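PDB 6UKF: HhaI Restriction Endonuclease from Haemophilus parahaemolyticus, which cuts double-stranded DNA at GCGC sites as a sequence-specific restriction endonuclease of a bacterial restriction-modification system. Local coordinates for residues 19-24 against 36-41; 41-46 against 250-255; 127-132 against 139-144. One frame throughout, in Å; residues are numbered along the deposited sequence.

All three contacts lie on one mixed five-stranded sheet, ordered 22-23, 35-37, 43-47, 126-132, 136-140. Contact 1 pairs the first two strands as a hairpin, and contact 3 pairs the last two as another. Contact 2 sits between them, where the central strand 43-47 packs on the C-terminal helix 242-255; its centre is about 9 Å from each of theirs, while those of contacts 1 and 3 are about 16 Å apart. Contact 1 is complete before the others begin, and shares N41 with contact 2. Contact 3 falls within the long excursion between 43-47 and 242-255, so the C-terminal helix, last in the sequence, packs on a sheet whose strands all come earlier in the chain.

Contact 1: residues 19-24 against 36-41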
loop_
_atom_site.group_PDB
_atom_site.type_symbol
_atom_site.label_atom_id
_atom_site.label_comp_id
_atom_site.label_asym_id
_atom_site.label_seq_id
_atom_site.Cartn_x
_atom_site.Cartn_y
_atom_site.Cartn_z
ATOM N N GLY A 19 21.735 -14.871 6.606
ATOM C CA GLY A 19 22.705 -13.936 7.126
ATOM C C GLY A 19 22.124 -12.543 7.285
ATOM O O GLY A 19 21.119 -12.175 6.672
ATOM N N ASN A 20 22.793 -11.750 8.121
ATOM C CA ASN A 20 22.285 -10.445 8.541
ATOM C C ASN A 20 22.573 -9.409 7.454
ATOM O O ASN A 20 23.442 -8.542 7.576
ATOM C CB ASN A 20 22.887 -10.065 9.884
ATOM C CG ASN A 20 22.457 -11.004 10.995
ATOM O OD1 ASN A 20 23.288 -11.639 11.645
ATOM N ND2 ASN A 20 21.152 -11.097 11.216
ATOM N N LYS A 21 21.799 -9.513 6.370
ATOM C CA LYS A 21 21.963 -8.664 5.198
ATOM C C LYS A 21 20.661 -8.008 4.763
ATOM O O LYS A 21 20.623 -7.388 3.694
ATOM C CB LYS A 21 22.543 -9.465 4.023
ATOM C CG LYS A 21 23.836 -10.196 4.334
ATOM C CD LYS A 21 24.978 -9.224 4.555
ATOM C CE LYS A 21 25.388 -8.545 3.258
ATOM N NZ LYS A 21 26.530 -7.606 3.442
ATOM N N PHE A 22 19.599 -8.116 5.552
ATOM C CA PHE A 22 18.270 -7.679 5.136
ATOM C C PHE A 22 17.795 -6.581 6.073
ATOM O O PHE A 22 17.479 -6.838 7.239
ATOM C CB PHE A 22 17.326 -8.875 5.085
ATOM C CG PHE A 22 17.832 -9.968 4.195
ATOM C CD1 PHE A 22 17.552 -9.959 2.839
ATOM C CD2 PHE A 22 18.646 -10.968 4.699
ATOM C CE1 PHE A 22 18.041 -10.948 2.008
ATOM C CE2 PHE A 22 19.140 -11.958 3.873
ATOM C CZ PHE A 22 18.837 -11.948 2.525
ATOM N N ALA A 23 17.758 -5.359 5.554
ATOM C CA ALA A 23 17.468 -4.172 6.342
ATOM C C ALA A 23 16.006 -3.775 6.197
ATOM O O ALA A 23 15.464 -3.748 5.087
ATOM C CB ALA A 23 18.360 -3.012 5.901
ATOM N N LYS A 24 15.371 -3.480 7.329
ATOM C CA LYS A 24 14.046 -2.857 7.369
ATOM C C LYS A 24 14.164 -1.779 8.445
ATOM O O LYS A 24 13.863 -2.020 9.617
ATOM C CB LYS A 24 12.959 -3.873 7.693
ATOM C CG LYS A 24 11.543 -3.297 7.692
ATOM C CD LYS A 24 10.586 -4.158 8.508
ATOM C CE LYS A 24 9.723 -3.317 9.439
ATOM N NZ LYS A 24 8.560 -2.685 8.764
ATOM N N LEU A 36 15.456 -4.288 2.231
ATOM C CA LEU A 36 16.596 -4.114 1.339
ATOM C C LEU A 36 17.640 -5.181 1.633
ATOM O O LEU A 36 18.082 -5.327 2.776
ATOM C CB LEU A 36 17.214 -2.731 1.541
ATOM C CG LEU A 36 18.489 -2.467 0.740
ATOM C CD1 LEU A 36 18.218 -2.507 -0.754
ATOM C CD2 LEU A 36 19.077 -1.135 1.153
ATOM N N PHE A 37 18.032 -5.916 0.599
ATOM C CA PHE A 37 19.212 -6.765 0.676
ATOM C C PHE A 37 20.437 -5.893 0.427
ATOM O O PHE A 37 20.549 -5.263 -0.630
ATOM C CB PHE A 37 19.143 -7.886 -0.352
ATOM C CG PHE A 37 20.430 -8.628 -0.493
ATOM C CD1 PHE A 37 20.931 -9.366 0.566
ATOM C CD2 PHE A 37 21.158 -8.565 -1.667
ATOM C CE1 PHE A 37 22.127 -10.043 0.449
ATOM C CE2 PHE A 37 22.354 -9.238 -1.790
ATOM C CZ PHE A 37 22.840 -9.978 -0.730
ATOM N N THR A 38 21.353 -5.861 1.393
ATOM C CA THR A 38 22.451 -4.893 1.430
ATOM C C THR A 38 23.789 -5.492 1.009
ATOM O O THR A 38 24.832 -5.143 1.572
ATOM C CB THR A 38 22.568 -4.287 2.827
ATOM O OG1 THR A 38 22.852 -5.324 3.772
ATOM C CG2 THR A 38 21.283 -3.585 3.223
ATOM N N GLY A 39 23.799 -6.379 0.021
ATOM C CA GLY A 39 25.013 -6.989 -0.472
ATOM C C GLY A 39 25.543 -6.321 -1.726
ATOM O O GLY A 39 25.197 -5.182 -2.055
ATOM N N ASN A 40 26.406 -7.052 -2.440
ATOM C CA ASN A 40 27.029 -6.516 -3.646
ATOM C C ASN A 40 26.071 -6.471 -4.825
ATOM O O ASN A 40 26.341 -5.761 -5.801
ATOM C CB ASN A 40 28.248 -7.352 -4.036
ATOM C CG ASN A 40 29.455 -7.072 -3.161
ATOM O OD1 ASN A 40 29.549 -6.016 -2.537
ATOM N ND2 ASN A 40 30.390 -8.016 -3.120
ATOM N N ASN A 41 24.976 -7.223 -4.759
ATOM C CA ASN A 41 23.904 -7.197 -5.747
ATOM C C ASN A 41 22.644 -6.751 -5.015
ATOM O O ASN A 41 21.754 -7.564 -4.734
ATOM C CB ASN A 41 23.714 -8.583 -6.360
ATOM C CG ASN A 41 22.573 -8.633 -7.357
ATOM O OD1 ASN A 41 22.327 -7.676 -8.092
ATOM N ND2 ASN A 41 21.869 -9.754 -7.385
HETATM O O HOH W 1 25.475 -5.229 4.714
#
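A23 and L36 form an antiparallel hydrogen-bonded pair and F22 and F37 the adjoining non-hydrogen-bonded one, so that 19-24 and 36-41 run side by side as a short beta hairpin at the edge of the mixed sheet. A23 N gives its hydrogen to L36 O at 2.8 Å, and L36 N returns one to A23 O at 2.9 Å. A third bond, T38 N to K21 O (2.9 Å), carries the pairing past the end of the strands, with the amide almost in line with the C=O bond. Two CA-H...O contacts, F22 CA to L36 O and F37 CA to K21 O, lie in the space beside these bonds.

F22 and F37 share the face turned toward the protein interior. Their rings cross obliquely, planes at 38°, and touch through F22 CE1 and F37 CD1 at 3.6 Å. The F22 ring also reaches L14 of helix 3-18 and I45 of the next strand but one; F37 continues the apolar row onto F43 and I256. K21 adds its CB, which rests 3.6 Å from F37 CE1.

On the other face A23 CB meets the methyl CG2 of T38 at 4.0 Å, and L36 leans on Y44. The chain of K21 bends at chi2 and chi3 and brings CE near T38 O and G39 CA. Its NZ donates to a water that is also hydrogen-bonded to T38 OG1, joining the exposed ends of the two residues. Beyond T38 the backbone passes across one face of the aromatic ring: G39 N stands 3.6 Å from the plane of F37, over its centre, while N41 O lies in that plane at the ring edge.

Contact 2: residues 41-46 against 250-255; sequences NPFYIE and KAFEAA. With EDO (1,2-ethanediol), chain J; EDO (1,2-ethanediol), chain O; EDO (1,2-ethanediol), chain I; nucleotides of chain B.
N41 and A255 meet where the chain leading into the central strand passes the last turn of the C-terminal helix. The N41 side chain can be traced atom by atom: CB is 3.6 Å from A255 O, CG lies almost as near to the same oxygen, and ND2 closes on it at 3.0 Å, besides coming 4.0 Å from A255 CB. CG is anti to the backbone N (chi1 178°), which directs it toward the helix. The ND2 hydrogen bond is straight (169°), and A255 O lies nearly in the amide plane.

F43 CE1 touches A255 CB at 3.8 Å, while F252 CE1 lies at the edge of the F43 ring, 3.9 Å from CZ. The helix segment runs roughly antiparallel to the strand (147° between their directions) and packs on one face of the mixed sheet. E46, near the end of this strand, is followed two residues on by K48, and D34 lies nearby; the spacing is consistent with the PD-(D/E)xK nuclease pattern, and in one of its two conformers E46 OE1 comes 3.0 Å from OP1 of DC9 of DNA chain B. Facing the helix instead, I45 sends CD1 against the edge of F252, 3.9 Å from CE1, the two side chains crossing at about a right angle. F252 also meets Y18 and F128 edge-to-face, while L14 and F22 touch it as well.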
loop_
_atom_site.group_PDB
_atom_site.type_symbol
_atom_site.label_atom_id
_atom_site.label_comp_id
_atom_site.label_asym_id
_atom_site.label_seq_id
_atom_site.Cartn_x
_atom_site.Cartn_y
_atom_site.Cartn_z
ATOM N N ASN A 41 24.976 -7.223 -4.759
ATOM C CA ASN A 41 23.904 -7.197 -5.747
ATOM C C ASN A 41 22.644 -6.751 -5.015
ATOM O O ASN A 41 21.754 -7.564 -4.734
ATOM C CB ASN A 41 23.714 -8.583 -6.360
ATOM C CG ASN A 41 22.573 -8.633 -7.357
ATOM O OD1 ASN A 41 22.327 -7.676 -8.092
ATOM N ND2 ASN A 41 21.869 -9.754 -7.385
ATOM N N PRO A 42 22.545 -5.469 -4.672
ATOM C CA PRO A 42 21.442 -5.025 -3.817
ATOM C C PRO A 42 20.123 -5.018 -4.564
ATOM O O PRO A 42 20.061 -4.782 -5.772
ATOM C CB PRO A 42 21.853 -3.600 -3.430
ATOM C CG PRO A 42 22.679 -3.143 -4.576
ATOM C CD PRO A 42 23.444 -4.357 -5.029
ATOM N N PHE A 43 19.054 -5.277 -3.821
ATOM C CA PHE A 43 17.714 -5.197 -4.375
ATOM C C PHE A 43 16.730 -5.172 -3.221
ATOM O O PHE A 43 17.057 -5.551 -2.092
ATOM C CB PHE A 43 17.398 -6.373 -5.309
ATOM C CG PHE A 43 17.595 -7.723 -4.678
ATOM C CD1 PHE A 43 18.792 -8.397 -4.833
ATOM C CD2 PHE A 43 16.589 -8.318 -3.933
ATOM C CE1 PHE A 43 18.990 -9.635 -4.255
ATOM C CE2 PHE A 43 16.782 -9.558 -3.352
ATOM C CZ PHE A 43 17.984 -10.219 -3.516
ATOM N N TYR A 44 15.522 -4.715 -3.519
ATOM C CA TYR A 44 14.451 -4.713 -2.541
ATOM C C TYR A 44 13.628 -5.990 -2.654
ATOM O O TYR A 44 13.523 -6.603 -3.723
ATOM C CB TYR A 44 13.555 -3.485 -2.707
ATOM C CG TYR A 44 14.232 -2.191 -2.312
ATOM C CD1 TYR A 44 14.200 -1.736 -1.000
ATOM C CD2 TYR A 44 14.911 -1.428 -3.252
ATOM C CE1 TYR A 44 14.820 -0.555 -0.638
ATOM C CE2 TYR A 44 15.533 -0.247 -2.900
ATOM C CZ TYR A 44 15.486 0.185 -1.592
ATOM O OH TYR A 44 16.104 1.361 -1.237
ATOM N N ILE A 45 13.064 -6.392 -1.519
ATOM C CA ILE A 45 12.198 -7.557 -1.403
ATOM C C ILE A 45 10.868 -7.062 -0.857
ATOM O O ILE A 45 10.834 -6.353 0.154
ATOM C CB ILE A 45 12.805 -8.612 -0.459
ATOM C CG1 ILE A 45 14.170 -9.075 -0.976
ATOM C CG2 ILE A 45 11.861 -9.806 -0.296
ATOM C CD1 ILE A 45 15.014 -9.762 0.075
ATOM N N GLU A 46 9.783 -7.418 -1.527
ATOM C CA GLU A 46 8.444 -7.027 -1.109
ATOM C C GLU A 46 7.824 -8.168 -0.316
ATOM O O GLU A 46 7.685 -9.283 -0.828
ATOM C CB GLU A 46 7.568 -6.690 -2.313
ATOM C CG GLU A 46 7.329 -5.202 -2.497
ATOM C CD GLU A 46 6.687 -4.566 -1.278
ATOM O OE1 GLU A 46 5.722 -5.149 -0.743
ATOM O OE2 GLU A 46 7.158 -3.495 -0.839
ATOM N N LYS A 250 16.331 -21.203 -5.536
ATOM C CA LYS A 250 17.708 -21.178 -6.014
ATOM C C LYS A 250 18.033 -19.858 -6.698
ATOM O O LYS A 250 19.149 -19.347 -6.565
ATOM C CB LYS A 250 17.961 -22.366 -6.933
ATOM C CG LYS A 250 18.101 -23.642 -6.143
ATOM C CD LYS A 250 18.466 -24.827 -6.998
ATOM C CE LYS A 250 19.021 -25.943 -6.136
ATOM N NZ LYS A 250 19.392 -27.116 -6.963
ATOM N N ALA A 251 17.069 -19.275 -7.413
ATOM C CA ALA A 251 17.297 -17.964 -8.012
ATOM C C ALA A 251 17.590 -16.923 -6.940
ATOM O O ALA A 251 18.467 -16.070 -7.115
ATOM C CB ALA A 251 16.084 -17.543 -8.839
ATOM N N PHE A 252 16.857 -16.970 -5.827
ATOM C CA PHE A 252 17.120 -16.044 -4.732
ATOM C C PHE A 252 18.500 -16.279 -4.140
ATOM O O PHE A 252 19.247 -15.328 -3.876
ATOM C CB PHE A 252 16.054 -16.209 -3.651
ATOM C CG PHE A 252 16.234 -15.288 -2.480
ATOM C CD1 PHE A 252 16.017 -13.927 -2.619
ATOM C CD2 PHE A 252 16.621 -15.776 -1.243
ATOM C CE1 PHE A 252 16.177 -13.073 -1.548
ATOM C CE2 PHE A 252 16.788 -14.922 -0.167
ATOM C CZ PHE A 252 16.562 -13.571 -0.321
ATOM N N GLU A 253 18.852 -17.543 -3.919
ATOM C CA GLU A 253 20.155 -17.867 -3.360
ATOM C C GLU A 253 21.281 -17.448 -4.289
ATOM O O GLU A 253 22.365 -17.083 -3.820
ATOM C CB GLU A 253 20.198 -19.355 -3.025
ATOM C CG GLU A 253 19.305 -19.662 -1.835
ATOM C CD GLU A 253 19.184 -21.130 -1.514
ATOM O OE1 GLU A 253 19.815 -21.956 -2.205
ATOM O OE2 GLU A 253 18.448 -21.452 -0.558
ATOM N N ALA A 254 21.046 -17.471 -5.601
ATOM C CA ALA A 254 22.034 -16.936 -6.528
ATOM C C ALA A 254 22.127 -15.422 -6.402
ATOM O O ALA A 254 23.225 -14.862 -6.312
ATOM C CB ALA A 254 21.678 -17.332 -7.961
ATOM N N ALA A 255 20.976 -14.744 -6.370
ATOM C CA ALA A 255 20.968 -13.285 -6.353
ATOM C C ALA A 255 21.737 -12.731 -5.160
ATOM O O ALA A 255 22.479 -11.749 -5.292
ATOM C CB ALA A 255 19.527 -12.775 -6.337
HETATM C C1 EDO J . 19.187 -25.263 -1.589
HETATM O O1 EDO J . 18.694 -24.646 -2.785
HETATM C C2 EDO J . 19.145 -24.257 -0.446
HETATM O O2 EDO J . 19.533 -24.901 0.772
HETATM C C1 EDO O . 6.703 -1.342 -2.917
HETATM O O1 EDO O . 6.761 -0.764 -1.610
HETATM C C2 EDO O . 7.455 -0.478 -3.917
HETATM O O2 EDO O . 6.895 0.838 -3.920
HETATM C C1 EDO I . 18.960 -1.246 -5.580
HETATM O O1 EDO I . 18.755 -2.142 -6.679
HETATM C C2 EDO I . 19.404 0.120 -6.094
HETATM O O2 EDO I . 18.342 0.733 -6.838
ATOM P P DC B 9 3.412 -2.183 0.555
ATOM O OP1 DC B 9 4.594 -2.982 0.932
ATOM O OP2 DC B 9 2.823 -2.303 -0.796
ATOM O "O5'" DC B 9 2.244 -2.471 1.597
ATOM C "C5'" DC B 9 2.566 -2.662 2.953
ATOM C "C4'" DC B 9 1.331 -2.675 3.807
ATOM O "O4'" DC B 9 0.650 -1.390 3.743
ATOM C "C3'" DC B 9 0.253 -3.666 3.392
ATOM O "O3'" DC B 9 0.577 -4.988 3.741
ATOM C "C2'" DC B 9 -0.948 -3.103 4.160
ATOM C "C1'" DC B 9 -0.732 -1.586 3.997
ATOM N N1 DC B 9 -1.536 -1.025 2.882
ATOM C C2 DC B 9 -2.825 -0.577 3.148
ATOM O O2 DC B 9 -3.245 -0.627 4.311
ATOM N N3 DC B 9 -3.576 -0.088 2.134
ATOM C C4 DC B 9 -3.085 -0.054 0.895
ATOM N N4 DC B 9 -3.868 0.439 -0.073
ATOM C C5 DC B 9 -1.769 -0.524 0.596
ATOM C C6 DC B 9 -1.039 -1.005 1.610
#

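Contact 3: residues 127-132 against 139-144; sequences KFFITS and FPIEHF
F129 and F139 meet bump to flat surface: the methylene CB of F129 rests on one face of the F139 ring, 3.8 Å from its centroid, as a CH-pi contact displaced toward CZ. The two ring planes are nearly parallel, yet slid so far apart that they barely overlap. F139 CG stands between the backbone N and the carbonyl carbon (chi1 64°), and the far end of the ring, CZ, comes under F129 CB.

F144 fills the next hollow. Its CE1 points down on one face of F129, 3.7 Å above the plane and off toward the rim, in an edge-to-face arrangement with planes at 79°. I141 CD1 fits against another part of the same ring, at CE1 (3.7 Å). Together F129, F139 and F144 make an aromatic cluster, extended by Y121 in an edge-to-face pair with F129 and by Y147 stacked on F139.

The backbone behind this face is an antiparallel beta hairpin, strands 126-132 and 136-140, whose second strand is outermost in the mixed sheet and passes straight into a 3-10 turn. F129 N and F139 O, and F139 N and F129 O, form the paired bonds. On the opposite face the F128 ring lies obliquely against the pyrrolidine of P140, CE2 to CB 3.7 Å, and also touches A255 of the C-terminal helix and F43. Where the strand ends, I141 N bonds K127 O at 2.9 Å from well above the carbonyl plane, and a water donates to that oxygen and to E142 OE2.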
loop_
_atom_site.group_PDB
_atom_site.type_symbol
_atom_site.label_atom_id
_atom_site.label_comp_id
_atom_site.label_asym_id
_atom_site.label_seq_id
_atom_site.Cartn_x
_atom_site.Cartn_y
_atom_site.Cartn_z
ATOM N N LYS A 127 13.171 -7.037 -6.759
ATOM C CA LYS A 127 13.503 -8.207 -7.557
ATOM C C LYS A 127 12.845 -9.480 -7.049
ATOM O O LYS A 127 12.710 -10.437 -7.820
ATOM C CB LYS A 127 15.022 -8.427 -7.575
ATOM C CG LYS A 127 15.822 -7.455 -8.436
ATOM C CD LYS A 127 17.284 -7.880 -8.481
ATOM C CE LYS A 127 18.204 -6.774 -8.978
ATOM N NZ LYS A 127 18.152 -6.603 -10.458
ATOM N N PHE A 128 12.447 -9.516 -5.779
ATOM C CA PHE A 128 11.858 -10.702 -5.183
ATOM C C PHE A 128 10.716 -10.297 -4.269
ATOM O O PHE A 128 10.680 -9.181 -3.744
ATOM C CB PHE A 128 12.887 -11.496 -4.364
ATOM C CG PHE A 128 13.902 -12.204 -5.206
ATOM C CD1 PHE A 128 15.022 -11.538 -5.672
ATOM C CD2 PHE A 128 13.729 -13.534 -5.548
ATOM C CE1 PHE A 128 15.953 -12.187 -6.462
ATOM C CE2 PHE A 128 14.657 -14.187 -6.338
ATOM C CZ PHE A 128 15.768 -13.511 -6.795
ATOM N N PHE A 129 9.778 -11.221 -4.107
ATOM C CA PHE A 129 8.720 -11.137 -3.116
ATOM C C PHE A 129 8.914 -12.258 -2.105
ATOM O O PHE A 129 9.452 -13.322 -2.428
ATOM C CB PHE A 129 7.343 -11.301 -3.772
ATOM C CG PHE A 129 6.783 -10.031 -4.364
ATOM C CD1 PHE A 129 7.428 -9.382 -5.404
ATOM C CD2 PHE A 129 5.595 -9.499 -3.888
ATOM C CE1 PHE A 129 6.906 -8.219 -5.945
ATOM C CE2 PHE A 129 5.069 -8.341 -4.429
ATOM C CZ PHE A 129 5.726 -7.701 -5.457
ATOM N N ILE A 130 8.472 -12.010 -0.877
ATOM C CA ILE A 130 8.405 -13.037 0.155
ATOM C C ILE A 130 6.992 -13.052 0.718
ATOM O O ILE A 130 6.400 -11.995 0.969
ATOM C CB ILE A 130 9.463 -12.840 1.260
ATOM C CG1 ILE A 130 9.389 -13.984 2.279
ATOM C CG2 ILE A 130 9.309 -11.484 1.938
ATOM C CD1 ILE A 130 10.583 -14.052 3.205
ATOM N N THR A 131 6.441 -14.247 0.878
ATOM C CA THR A 131 5.132 -14.431 1.479
ATOM C C THR A 131 5.189 -15.717 2.293
ATOM O O THR A 131 6.255 -16.312 2.473
ATOM C CB THR A 131 4.035 -14.401 0.403
ATOM O OG1 THR A 131 2.746 -14.433 1.028
ATOM C CG2 THR A 131 4.156 -15.581 -0.551
ATOM N N SER A 132 4.039 -16.146 2.802
ATOM C CA SER A 132 3.993 -17.365 3.591
ATOM C C SER A 132 2.595 -17.956 3.530
ATOM O O SER A 132 1.602 -17.231 3.621
ATOM C CB SER A 132 4.376 -17.099 5.051
ATOM O OG SER A 132 4.059 -18.214 5.869
ATOM N N PHE A 139 10.254 -15.624 -4.181
ATOM C CA PHE A 139 10.246 -15.822 -5.621
ATOM C C PHE A 139 10.607 -14.540 -6.350
ATOM O O PHE A 139 10.337 -13.440 -5.853
ATOM C CB PHE A 139 8.891 -16.355 -6.117
ATOM C CG PHE A 139 7.743 -15.413 -5.901
ATOM C CD1 PHE A 139 7.445 -14.439 -6.838
ATOM C CD2 PHE A 139 6.947 -15.518 -4.775
ATOM C CE1 PHE A 139 6.382 -13.577 -6.647
ATOM C CE2 PHE A 139 5.882 -14.662 -4.580
ATOM C CZ PHE A 139 5.598 -13.691 -5.519
ATOM N N PRO A 140 11.205 -14.653 -7.533
ATOM C CA PRO A 140 11.556 -13.465 -8.312
ATOM C C PRO A 140 10.341 -12.880 -9.012
ATOM O O PRO A 140 9.406 -13.589 -9.389
ATOM C CB PRO A 140 12.554 -14.017 -9.336
ATOM C CG PRO A 140 12.109 -15.419 -9.550
ATOM C CD PRO A 140 11.596 -15.897 -8.222
ATOM N N ILE A 141 10.382 -11.558 -9.204
ATOM C CA ILE A 141 9.254 -10.830 -9.786
ATOM C C ILE A 141 8.837 -11.408 -11.132
ATOM O O ILE A 141 7.647 -11.412 -11.470
ATOM C CB ILE A 141 9.588 -9.319 -9.853
ATOM C CG1 ILE A 141 8.424 -8.500 -10.423
ATOM C CG2 ILE A 141 10.850 -9.062 -10.676
ATOM C CD1 ILE A 141 7.133 -8.626 -9.658
ATOM N N GLU A 142 9.789 -11.924 -11.913
ATOM C CA GLU A 142 9.451 -12.435 -13.237
ATOM C C GLU A 142 8.522 -13.645 -13.195
ATOM O O GLU A 142 7.946 -13.987 -14.234
ATOM C CB GLU A 142 10.717 -12.777 -14.027
ATOM C CG GLU A 142 11.629 -13.782 -13.354
ATOM C CD GLU A 142 12.762 -13.131 -12.579
ATOM O OE1 GLU A 142 13.816 -13.781 -12.429
ATOM O OE2 GLU A 142 12.608 -11.985 -12.098
ATOM N N HIS A 143 8.350 -14.293 -12.040
ATOM C CA HIS A 143 7.487 -15.464 -11.924
ATOM C C HIS A 143 6.240 -15.202 -11.088
ATOM O O HIS A 143 5.602 -16.149 -10.619
ATOM C CB HIS A 143 8.268 -16.654 -11.376
ATOM C CG HIS A 143 9.253 -17.212 -12.351
ATOM N ND1 HIS A 143 10.015 -18.323 -12.080
ATOM C CD2 HIS A 143 9.593 -16.816 -13.600
ATOM C CE1 HIS A 143 10.794 -18.584 -13.112
ATOM N NE2 HIS A 143 10.557 -17.686 -14.049
ATOM N N PHE A 144 5.861 -13.932 -10.944
ATOM C CA PHE A 144 4.766 -13.538 -10.061
ATOM C C PHE A 144 3.499 -14.354 -10.291
ATOM O O PHE A 144 2.826 -14.745 -9.330
ATOM C CB PHE A 144 4.481 -12.050 -10.283
ATOM C CG PHE A 144 3.624 -11.428 -9.229
ATOM C CD1 PHE A 144 4.197 -10.863 -8.107
ATOM C CD2 PHE A 144 2.248 -11.393 -9.363
ATOM C CE1 PHE A 144 3.417 -10.282 -7.131
ATOM C CE2 PHE A 144 1.464 -10.815 -8.389
ATOM C CZ PHE A 144 2.051 -10.259 -7.272
HETATM O O HOH W 2 14.303 -10.924 -10.112
#